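PDB 6GT9: putative sugar binding protein from Geobacillus stearothermophilus, which binds galactose in the cleft between its two domains and probably serves as a glucose and galactose receptor in sensing for galactan utilization. Local coordinates for residues 44-49 with 63-68; 36-41 with 193-198; 50-55 with 275-280. All blocks are in the same frame, centred on the assembly; numbering follows the deposited sequence.

Interaction 1. Residues 44-49 with 63-68. With GAL (beta-D-galactopyranose), chain E.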
loop_
_atom_site.group_PDB
_atom_site.type_symbol
_atom_site.label_atom_id
_atom_site.label_comp_id
_atom_site.label_asym_id
_atom_site.label_seq_id
_atom_site.Cartn_x
_atom_site.Cartn_y
_atom_site.Cartn_z
ATOM N N TYR A 44 -3.577 -5.758 -5.641
ATOM C CA TYR A 44 -2.759 -5.945 -4.447
ATOM C C TYR A 44 -3.617 -6.420 -3.275
ATOM O O TYR A 44 -3.245 -7.358 -2.553
ATOM C CB TYR A 44 -2.023 -4.634 -4.126
ATOM C CG TYR A 44 -1.327 -4.584 -2.764
ATOM C CD1 TYR A 44 -2.033 -4.249 -1.620
ATOM C CD2 TYR A 44 0.045 -4.834 -2.640
ATOM C CE1 TYR A 44 -1.413 -4.198 -0.377
ATOM C CE2 TYR A 44 0.676 -4.779 -1.404
ATOM C CZ TYR A 44 -0.063 -4.459 -0.275
ATOM O OH TYR A 44 0.528 -4.392 0.971
ATOM N N TRP A 45 -4.784 -5.803 -3.090
ATOM C CA TRP A 45 -5.661 -6.186 -1.985
ATOM C C TRP A 45 -6.242 -7.587 -2.157
ATOM O O TRP A 45 -6.556 -8.253 -1.161
ATOM C CB TRP A 45 -6.758 -5.129 -1.818
ATOM C CG TRP A 45 -6.225 -4.063 -0.960
ATOM C CD1 TRP A 45 -5.720 -2.872 -1.351
ATOM C CD2 TRP A 45 -6.020 -4.148 0.447
ATOM N NE1 TRP A 45 -5.252 -2.171 -0.268
ATOM C CE2 TRP A 45 -5.412 -2.942 0.853
ATOM C CE3 TRP A 45 -6.321 -5.113 1.413
ATOM C CZ2 TRP A 45 -5.086 -2.677 2.180
ATOM C CZ3 TRP A 45 -6.008 -4.847 2.735
ATOM C CH2 TRP A 45 -5.402 -3.634 3.106
ATOM N N ARG A 46 -6.373 -8.071 -3.392
ATOM C CA ARG A 46 -6.792 -9.459 -3.563
ATOM C C ARG A 46 -5.695 -10.425 -3.119
ATOM O O ARG A 46 -5.990 -11.543 -2.683
ATOM C CB ARG A 46 -7.195 -9.715 -5.020
ATOM C CG ARG A 46 -8.528 -9.096 -5.441
ATOM C CD ARG A 46 -9.743 -9.807 -4.826
ATOM N NE ARG A 46 -11.003 -9.368 -5.429
ATOM C CZ ARG A 46 -12.217 -9.670 -4.967
ATOM N NH1 ARG A 46 -12.357 -10.412 -3.878
ATOM N NH2 ARG A 46 -13.301 -9.225 -5.599
ATOM N N LEU A 47 -4.429 -10.018 -3.221
ATOM C CA LEU A 47 -3.348 -10.827 -2.660
ATOM C C LEU A 47 -3.417 -10.855 -1.141
ATOM O O LEU A 47 -3.208 -11.906 -0.526
ATOM C CB LEU A 47 -1.988 -10.288 -3.104
ATOM C CG LEU A 47 -1.523 -10.633 -4.512
ATOM C CD1 LEU A 47 -0.097 -10.096 -4.743
ATOM C CD2 LEU A 47 -1.580 -12.132 -4.739
ATOM N N VAL A 48 -3.689 -9.703 -0.518
ATOM C CA VAL A 48 -3.862 -9.671 0.930
ATOM C C VAL A 48 -4.999 -10.596 1.334
ATOM O O VAL A 48 -4.891 -11.341 2.314
ATOM C CB VAL A 48 -4.114 -8.234 1.420
ATOM C CG1 VAL A 48 -4.355 -8.233 2.899
ATOM C CG2 VAL A 48 -2.955 -7.322 1.055
ATOM N N GLU A 49 -6.089 -10.586 0.563
ATOM C CA GLU A 49 -7.237 -11.443 0.871
ATOM C C GLU A 49 -6.868 -12.914 0.758
ATOM O O GLU A 49 -7.374 -13.745 1.520
ATOM C CB GLU A 49 -8.420 -11.129 -0.054
ATOM C CG GLU A 49 -9.647 -12.008 0.221
ATOM C CD GLU A 49 -10.683 -11.963 -0.873
ATOM O OE1 GLU A 49 -11.829 -12.403 -0.619
ATOM O OE2 GLU A 49 -10.364 -11.492 -1.981
ATOM N N LEU A 63 -13.927 -15.584 7.387
ATOM C CA LEU A 63 -13.348 -14.309 6.999
ATOM C C LEU A 63 -14.186 -13.703 5.882
ATOM O O LEU A 63 -14.287 -14.282 4.796
ATOM C CB LEU A 63 -11.902 -14.482 6.552
ATOM C CG LEU A 63 -11.330 -13.103 6.271
ATOM C CD1 LEU A 63 -10.561 -12.607 7.470
ATOM C CD2 LEU A 63 -10.485 -13.151 5.031
ATOM N N GLU A 64 -14.809 -12.561 6.164
ATOM C CA GLU A 64 -15.635 -11.845 5.205
ATOM C C GLU A 64 -14.815 -10.698 4.628
ATOM O O GLU A 64 -14.324 -9.855 5.385
ATOM C CB GLU A 64 -16.892 -11.303 5.875
ATOM C CG GLU A 64 -17.539 -12.219 6.903
ATOM C CD GLU A 64 -18.779 -11.549 7.464
ATOM O OE1 GLU A 64 -19.343 -10.747 6.690
ATOM O OE2 GLU A 64 -19.183 -11.787 8.632
ATOM N N TYR A 65 -14.664 -10.677 3.297
ATOM C CA TYR A 65 -13.918 -9.641 2.575
ATOM C C TYR A 65 -14.920 -8.620 2.056
ATOM O O TYR A 65 -15.707 -8.924 1.149
ATOM C CB TYR A 65 -13.126 -10.265 1.429
ATOM C CG TYR A 65 -12.230 -9.339 0.615
ATOM C CD1 TYR A 65 -11.024 -8.876 1.126
ATOM C CD2 TYR A 65 -12.564 -8.989 -0.693
ATOM C CE1 TYR A 65 -10.181 -8.054 0.363
ATOM C CE2 TYR A 65 -11.739 -8.180 -1.458
ATOM C CZ TYR A 65 -10.545 -7.713 -0.924
ATOM O OH TYR A 65 -9.711 -6.909 -1.682
ATOM N N ILE A 66 -14.923 -7.422 2.651
ATOM C CA ILE A 66 -15.966 -6.431 2.386
ATOM C C ILE A 66 -15.308 -5.068 2.263
ATOM O O ILE A 66 -14.671 -4.601 3.212
ATOM C CB ILE A 66 -17.036 -6.382 3.490
ATOM C CG1 ILE A 66 -17.582 -7.777 3.799
ATOM C CG2 ILE A 66 -18.158 -5.453 3.084
ATOM C CD1 ILE A 66 -18.422 -7.828 5.045
ATOM N N GLY A 67 -15.488 -4.415 1.118
ATOM C CA GLY A 67 -14.819 -3.165 0.853
ATOM C C GLY A 67 -15.455 -2.360 -0.263
ATOM O O GLY A 67 -16.326 -2.840 -1.002
ATOM N N PRO A 68 -15.032 -1.104 -0.392
ATOM C CA PRO A 68 -15.585 -0.239 -1.446
ATOM C C PRO A 68 -15.257 -0.761 -2.837
ATOM O O PRO A 68 -14.146 -1.225 -3.108
ATOM C CB PRO A 68 -14.907 1.115 -1.191
ATOM C CG PRO A 68 -14.300 1.019 0.214
ATOM C CD PRO A 68 -14.022 -0.427 0.443
HETATM C C1 GAL E . -0.068 -0.741 -2.449
HETATM C C2 GAL E . -0.665 -0.353 -1.111
HETATM C C3 GAL E . -2.143 -0.771 -1.009
HETATM C C4 GAL E . -2.933 -0.180 -2.165
HETATM C C5 GAL E . -2.267 -0.510 -3.490
HETATM C C6 GAL E . -2.916 0.213 -4.672
HETATM O O1 GAL E . 1.279 -0.315 -2.512
HETATM O O2 GAL E . 0.044 -0.979 -0.033
HETATM O O3 GAL E . -2.704 -0.241 0.153
HETATM O O4 GAL E . -3.033 1.241 -2.024
HETATM O O5 GAL E . -0.829 -0.143 -3.519
HETATM O O6 GAL E . -2.541 -0.382 -5.895
#
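Glu-49 and Tyr-65 both carry CG anti to the backbone N (chi1 180° and -177°), which sends the carboxylate and the phenol out to meet each other between helix 43-59 and strand 62-65. These are the second and third elements of a beta-alpha-beta unit in the periplasmic binding protein fold, and the short helix and strand segments run nearly antiparallel, their axes 10.9 Å apart. The carboxylate lies almost flat on the ring, the two planes 12° apart, with Glu-49 CD 3.4 Å above the plane and shifted toward the rim. Over the same face, Glu-49 CG makes a CH-pi contact 3.9 Å from the centroid of the Tyr-65 ring. Arg-46 is bent at its second torsion and holds this carboxylate from the side: NH1 donates a hydrogen bond, part of a salt bridge, to Glu-49 OE2 at 3.0 Å; OE2 lies in the guanidinium plane and is met on its syn side, a little out of the carboxylate plane. The same NH1 comes within 3.3 Å of Tyr-65 CE2, which sits over the guanidinium face. Asp-41 pairs with Arg-46 NE, and Lys-53 with Glu-49 OE1. At the far end of the ring Tyr-65 OH hydrogen-bonds to Leu-40 O and rests 3.5 Å from Trp-45 CB. The indole beyond reaches the sugar, where Trp-45 NE1 comes within 3.2 Å of galactose O3.

Interaction 2. Residues 36-41 with 193-198. With GAL (beta-D-galactopyranose), chain E; SO4 (sulfate ion), chain F.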
loop_
_atom_site.group_PDB
_atom_site.type_symbol
_atom_site.label_atom_id
_atom_site.label_comp_id
_atom_site.label_asym_id
_atom_site.label_seq_id
_atom_site.Cartn_x
_atom_site.Cartn_y
_atom_site.Cartn_z
ATOM N N VAL A 36 -11.375 -5.396 5.513
ATOM C CA VAL A 36 -11.826 -4.300 4.662
ATOM C C VAL A 36 -10.633 -3.833 3.831
ATOM O O VAL A 36 -9.664 -3.302 4.395
ATOM C CB VAL A 36 -12.405 -3.146 5.488
ATOM C CG1 VAL A 36 -12.856 -2.025 4.563
ATOM C CG2 VAL A 36 -13.552 -3.645 6.361
ATOM N N PRO A 37 -10.635 -4.031 2.516
ATOM C CA PRO A 37 -9.548 -3.520 1.680
ATOM C C PRO A 37 -9.795 -2.067 1.288
ATOM O O PRO A 37 -10.890 -1.530 1.436
ATOM C CB PRO A 37 -9.611 -4.425 0.452
ATOM C CG PRO A 37 -11.101 -4.617 0.279
ATOM C CD PRO A 37 -11.632 -4.769 1.712
ATOM N N GLU A 38 -8.738 -1.431 0.776
ATOM C CA GLU A 38 -8.880 -0.077 0.258
ATOM C C GLU A 38 -9.856 -0.051 -0.915
ATOM O O GLU A 38 -10.632 0.894 -1.063
ATOM C CB GLU A 38 -7.510 0.464 -0.166
ATOM C CG GLU A 38 -7.467 1.922 -0.599
ATOM C CD GLU A 38 -6.021 2.415 -0.752
ATOM O OE1 GLU A 38 -5.103 1.602 -0.511
ATOM O OE2 GLU A 38 -5.802 3.595 -1.108
ATOM N N GLU A 39 -9.843 -1.100 -1.737
ATOM C CA GLU A 39 -10.674 -1.203 -2.929
ATOM C C GLU A 39 -10.823 -2.680 -3.251
ATOM O O GLU A 39 -9.821 -3.406 -3.314
ATOM C CB GLU A 39 -10.054 -0.445 -4.109
ATOM C CG GLU A 39 -10.993 -0.282 -5.321
ATOM C CD GLU A 39 -10.372 0.579 -6.413
ATOM O OE1 GLU A 39 -9.796 0.018 -7.374
ATOM O OE2 GLU A 39 -10.415 1.821 -6.278
ATOM N N LEU A 40 -12.073 -3.113 -3.446
ATOM C CA LEU A 40 -12.416 -4.533 -3.424
ATOM C C LEU A 40 -11.593 -5.336 -4.426
ATOM O O LEU A 40 -10.939 -6.319 -4.064
ATOM C CB LEU A 40 -13.913 -4.710 -3.702
ATOM C CG LEU A 40 -14.550 -6.042 -3.308
ATOM C CD1 LEU A 40 -14.728 -6.118 -1.815
ATOM C CD2 LEU A 40 -15.898 -6.242 -4.017
ATOM N N ASP A 41 -11.635 -4.953 -5.700
ATOM C CA ASP A 41 -10.968 -5.731 -6.735
ATOM C C ASP A 41 -9.599 -5.162 -7.122
ATOM O O ASP A 41 -9.098 -5.458 -8.214
ATOM C CB ASP A 41 -11.867 -5.855 -7.965
ATOM C CG ASP A 41 -11.471 -7.024 -8.866
ATOM O OD1 ASP A 41 -11.132 -8.109 -8.326
ATOM O OD2 ASP A 41 -11.495 -6.857 -10.114
ATOM N N SER A 193 -2.985 9.227 -8.462
ATOM C CA SER A 193 -3.480 8.243 -9.416
ATOM C C SER A 193 -4.813 7.620 -9.010
ATOM O O SER A 193 -5.420 6.925 -9.827
ATOM C CB SER A 193 -2.451 7.123 -9.593
ATOM O OG SER A 193 -2.366 6.347 -8.396
ATOM N N HIS A 194 -5.258 7.819 -7.770
ATOM C CA HIS A 194 -6.447 7.133 -7.241
ATOM C C HIS A 194 -6.368 5.625 -7.482
ATOM O O HIS A 194 -7.364 4.960 -7.780
ATOM C CB HIS A 194 -7.717 7.758 -7.813
ATOM C CG HIS A 194 -7.839 9.205 -7.465
ATOM N ND1 HIS A 194 -7.572 10.215 -8.366
ATOM C CD2 HIS A 194 -8.083 9.813 -6.279
ATOM C CE1 HIS A 194 -7.702 11.384 -7.763
ATOM N NE2 HIS A 194 -8.012 11.167 -6.497
ATOM N N ILE A 195 -5.151 5.092 -7.303
ATOM C CA ILE A 195 -4.753 3.688 -7.409
ATOM C C ILE A 195 -5.343 2.948 -8.607
ATOM O O ILE A 195 -5.624 1.747 -8.526
ATOM C CB ILE A 195 -5.046 2.925 -6.097
ATOM C CG1 ILE A 195 -6.537 2.807 -5.789
ATOM C CG2 ILE A 195 -4.316 3.568 -4.918
ATOM C CD1 ILE A 195 -6.784 1.834 -4.651
ATOM N N THR A 196 -5.468 3.619 -9.752
ATOM C CA THR A 196 -5.821 2.921 -10.977
ATOM C C THR A 196 -4.683 3.052 -11.977
ATOM O O THR A 196 -3.925 4.023 -11.945
ATOM C CB THR A 196 -7.124 3.450 -11.603
ATOM O OG1 THR A 196 -6.890 4.708 -12.238
ATOM C CG2 THR A 196 -8.221 3.609 -10.525
ATOM N N ARG A 197 -4.560 2.055 -12.858
ATOM C CA ARG A 197 -3.555 2.141 -13.918
ATOM C C ARG A 197 -3.825 3.334 -14.819
ATOM O O ARG A 197 -2.890 4.003 -15.280
ATOM C CB ARG A 197 -3.544 0.868 -14.763
ATOM C CG ARG A 197 -3.048 -0.359 -14.073
ATOM C CD ARG A 197 -3.170 -1.533 -15.010
ATOM N NE ARG A 197 -3.035 -2.802 -14.307
ATOM C CZ ARG A 197 -3.984 -3.333 -13.530
ATOM N NH1 ARG A 197 -5.134 -2.698 -13.336
ATOM N NH2 ARG A 197 -3.774 -4.500 -12.940
ATOM N N VAL A 198 -5.101 3.621 -15.073
ATOM C CA VAL A 198 -5.435 4.586 -16.115
ATOM C C VAL A 198 -5.163 6.009 -15.651
ATOM O O VAL A 198 -4.670 6.838 -16.427
ATOM C CB VAL A 198 -6.889 4.394 -16.581
ATOM C CG1 VAL A 198 -7.359 5.598 -17.384
ATOM C CG2 VAL A 198 -6.970 3.143 -17.436
HETATM C C1 GAL E . -0.068 -0.741 -2.449
HETATM C C2 GAL E . -0.665 -0.353 -1.111
HETATM C C3 GAL E . -2.143 -0.771 -1.009
HETATM C C4 GAL E . -2.933 -0.180 -2.165
HETATM C C5 GAL E . -2.267 -0.510 -3.490
HETATM C C6 GAL E . -2.916 0.213 -4.672
HETATM O O1 GAL E . 1.279 -0.315 -2.512
HETATM O O2 GAL E . 0.044 -0.979 -0.033
HETATM O O3 GAL E . -2.704 -0.241 0.153
HETATM O O4 GAL E . -3.033 1.241 -2.024
HETATM O O5 GAL E . -0.829 -0.143 -3.519
HETATM O O6 GAL E . -2.541 -0.382 -5.895
HETATM S S SO4 F . -7.288 0.279 -14.000
HETATM O O1 SO4 F . -8.694 0.012 -13.665
HETATM O O2 SO4 F . -6.437 0.060 -12.818
HETATM O O3 SO4 F . -7.154 1.662 -14.454
HETATM O O4 SO4 F . -6.809 -0.631 -15.036
HETATM O O HOH W 1 -9.918 4.077 -7.370
HETATM O O HOH W 2 -7.290 -0.278 -8.150
#
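Glu-38 OE1 is gripped by two groups: galactose O4 donates a 2.6 Å hydrogen bond to it, and Gln-94 NE2 supplies another. The Glu-38 side chain also meets Ile-195, whose CD1 lies 4.0 Å from Glu-38 CD. Ile-195 has its CG1 wedged between the backbone N and the carbonyl carbon (chi1 66°), which turns CD1 to the two glutamates while CG2 lies 3.6 Å from galactose C6; one apolar side chain thus serves both the sugar and the opposite loop. Glu-39 runs alongside Ile-195, pointing the other way, and its carboxylate bridges to the second loop through two waters. One water donates to Glu-39 OE2 and, at 2.7 Å, to His-194 O; the other donates to Glu-39 OE1 and, at 2.6 Å, to Ile-195 O. Ala-71 N also binds Glu-39 OE2. This is the mouth of the sugar cleft, closed over the ligand as expected of a periplasmic binding protein in its bound form. Nearby, a sulfate, probably from the crystallisation liquor, sits at the start of helix 197-210; its O2 accepts a hydrogen bond from Arg-197 N at 2.7 Å. The two loops follow strands 32-36 and 185-192 of separate sheets, and Arg-197 forms salt bridges to Asp-43 at the head of helix 43-59 and to Glu-251 on helix 250-258.

Interaction 3. Residues 50-55 with 275-280; sequences KGAKAA and KAVKMM
Helices 43-59 and 269-284 pack side by side here, their short segments crossing at 38° with axes 8.1 Å apart and the CA atoms of Ala-52 and Val-277 only 5.8 Å from each other. Val-277 touches both Ala-52 and Ala-55 of the other helix. With Val-277 CG1 anti to the backbone N (chi1 171°), CG2 lies 3.6 Å from Ala-52 CB and also touches the Ala-52 carbonyl oxygen, while CG1 is 3.8 Å and CB 3.7 Å from Ala-55 CB. The alanines keep the partner helix thin enough for so close an approach. In this two-domain periplasmic binding protein fold the chain has by now returned from the second domain, and helix 269-284 covers the first-domain sheet beside helix 43-59; Val-277 reaches down to Phe-33 and Ile-92 on its strands. Cut back to an alanine, Val-277 would lose both methyls, which is likely to open a gap between the helices opposite Ala-52 and to bare part of Phe-33 and Ile-92. At the margin, the Lys-278 chain, bent at its second, third and fourth torsions, brings CD to 4.1 Å from Ala-55 CB, its NZ making a weak hydrogen bond to the Tyr-274 hydroxyl.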
loop_
_atom_site.group_PDB
_atom_site.type_symbol
_atom_site.label_atom_id
_atom_site.label_comp_id
_atom_site.label_asym_id
_atom_site.label_seq_id
_atom_site.Cartn_x
_atom_site.Cartn_y
_atom_site.Cartn_z
ATOM N N LYS A 50 -5.994 -13.258 -0.196
ATOM C CA LYS A 50 -5.536 -14.640 -0.302
ATOM C C LYS A 50 -4.835 -15.087 0.976
ATOM O O LYS A 50 -5.077 -16.196 1.470
ATOM C CB LYS A 50 -4.610 -14.798 -1.511
ATOM C CG LYS A 50 -5.365 -15.233 -2.760
ATOM C CD LYS A 50 -4.484 -15.284 -4.007
ATOM C CE LYS A 50 -5.336 -15.583 -5.258
ATOM N NZ LYS A 50 -6.455 -14.601 -5.485
ATOM N N GLY A 51 -3.968 -14.236 1.526
ATOM C CA GLY A 51 -3.321 -14.577 2.787
ATOM C C GLY A 51 -4.308 -14.691 3.933
ATOM O O GLY A 51 -4.286 -15.661 4.699
ATOM N N ALA A 52 -5.196 -13.699 4.064
ATOM C CA ALA A 52 -6.170 -13.708 5.150
ATOM C C ALA A 52 -7.085 -14.928 5.075
ATOM O O ALA A 52 -7.346 -15.586 6.095
ATOM C CB ALA A 52 -6.994 -12.418 5.129
ATOM N N LYS A 53 -7.578 -15.250 3.875
ATOM C CA LYS A 53 -8.479 -16.390 3.715
ATOM C C LYS A 53 -7.792 -17.709 4.063
ATOM O O LYS A 53 -8.413 -18.617 4.628
ATOM C CB LYS A 53 -9.013 -16.421 2.279
ATOM C CG LYS A 53 -10.166 -15.454 2.002
ATOM C CD LYS A 53 -11.470 -16.002 2.563
ATOM C CE LYS A 53 -12.633 -15.752 1.623
ATOM N NZ LYS A 53 -13.047 -14.331 1.570
ATOM N N ALA A 54 -6.514 -17.843 3.719
ATOM C CA ALA A 54 -5.780 -19.064 4.035
ATOM C C ALA A 54 -5.578 -19.226 5.540
ATOM O O ALA A 54 -5.698 -20.336 6.074
ATOM C CB ALA A 54 -4.435 -19.058 3.303
ATOM N N ALA A 55 -5.264 -18.136 6.243
ATOM C CA ALA A 55 -5.182 -18.211 7.697
ATOM C C ALA A 55 -6.536 -18.572 8.290
ATOM O O ALA A 55 -6.618 -19.373 9.226
ATOM C CB ALA A 55 -4.686 -16.885 8.271
ATOM N N LYS A 275 -0.965 -13.018 8.653
ATOM C CA LYS A 275 -0.602 -12.700 10.031
ATOM C C LYS A 275 -1.674 -11.872 10.726
ATOM O O LYS A 275 -1.867 -12.019 11.932
ATOM C CB LYS A 275 0.741 -11.969 10.068
ATOM C CG LYS A 275 1.924 -12.891 9.874
ATOM C CD LYS A 275 3.236 -12.157 10.105
ATOM C CE LYS A 275 4.399 -13.145 10.189
ATOM N NZ LYS A 275 5.622 -12.476 10.689
ATOM N N ALA A 276 -2.379 -11.001 9.999
ATOM C CA ALA A 276 -3.442 -10.230 10.636
ATOM C C ALA A 276 -4.550 -11.137 11.167
ATOM O O ALA A 276 -5.137 -10.858 12.214
ATOM C CB ALA A 276 -4.028 -9.214 9.659
ATOM N N VAL A 277 -4.883 -12.199 10.435
ATOM C CA VAL A 277 -5.937 -13.101 10.882
ATOM C C VAL A 277 -5.445 -13.932 12.064
ATOM O O VAL A 277 -6.173 -14.136 13.038
ATOM C CB VAL A 277 -6.413 -13.991 9.722
ATOM C CG1 VAL A 277 -7.350 -15.067 10.235
ATOM C CG2 VAL A 277 -7.110 -13.153 8.620
ATOM N N LYS A 278 -4.194 -14.410 12.004
ATOM C CA LYS A 278 -3.628 -15.143 13.136
ATOM C C LYS A 278 -3.558 -14.267 14.380
ATOM O O LYS A 278 -3.858 -14.735 15.483
ATOM C CB LYS A 278 -2.226 -15.680 12.810
ATOM C CG LYS A 278 -2.139 -16.615 11.600
ATOM C CD LYS A 278 -2.914 -17.915 11.776
ATOM C CE LYS A 278 -2.210 -18.894 12.725
ATOM N NZ LYS A 278 -1.120 -19.650 12.048
ATOM N N MET A 279 -3.128 -13.004 14.235
ATOM C CA MET A 279 -3.104 -12.097 15.384
ATOM C C MET A 279 -4.501 -11.903 15.952
ATOM O O MET A 279 -4.690 -11.922 17.169
ATOM C CB MET A 279 -2.525 -10.726 15.009
ATOM C CG MET A 279 -1.116 -10.668 14.411
ATOM S SD MET A 279 0.201 -10.824 15.610
ATOM C CE MET A 279 0.137 -12.588 15.965
ATOM N N MET A 280 -5.494 -11.686 15.078
ATOM C CA MET A 280 -6.858 -11.477 15.545
ATOM C C MET A 280 -7.344 -12.650 16.399
ATOM O O MET A 280 -7.989 -12.448 17.433
ATOM C CB MET A 280 -7.789 -11.253 14.349
ATOM C CG MET A 280 -9.220 -10.917 14.773
ATOM S SD MET A 280 -9.346 -9.394 15.736
ATOM C CE MET A 280 -9.209 -8.153 14.446
#

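In the fold
Helix 43-59 connects interactions 1 and 3, whose centres lie 11 Å apart: its first turns face the sugar and strand 62-65, its later ones helix 269-284. Leu-63 joins the two, its CD2 lying 3.6 Å from Ala-52 CB and its CD1 3.7 Å from Val-277 CG2. Interactions 1 and 2, also 11 Å apart between centres, both touch the galactose, and a probable backbone hydrogen bond of 2.8 Å from Leu-40 N to Pro-68 O ties their loops together. Interactions 2 and 3 do not touch, their centres being 21 Å apart. Interaction 2 spans the cleft between the domains, whereas interaction 3 belongs to the first domain, with the Ala-52 side chain about 14 Å from the galactose.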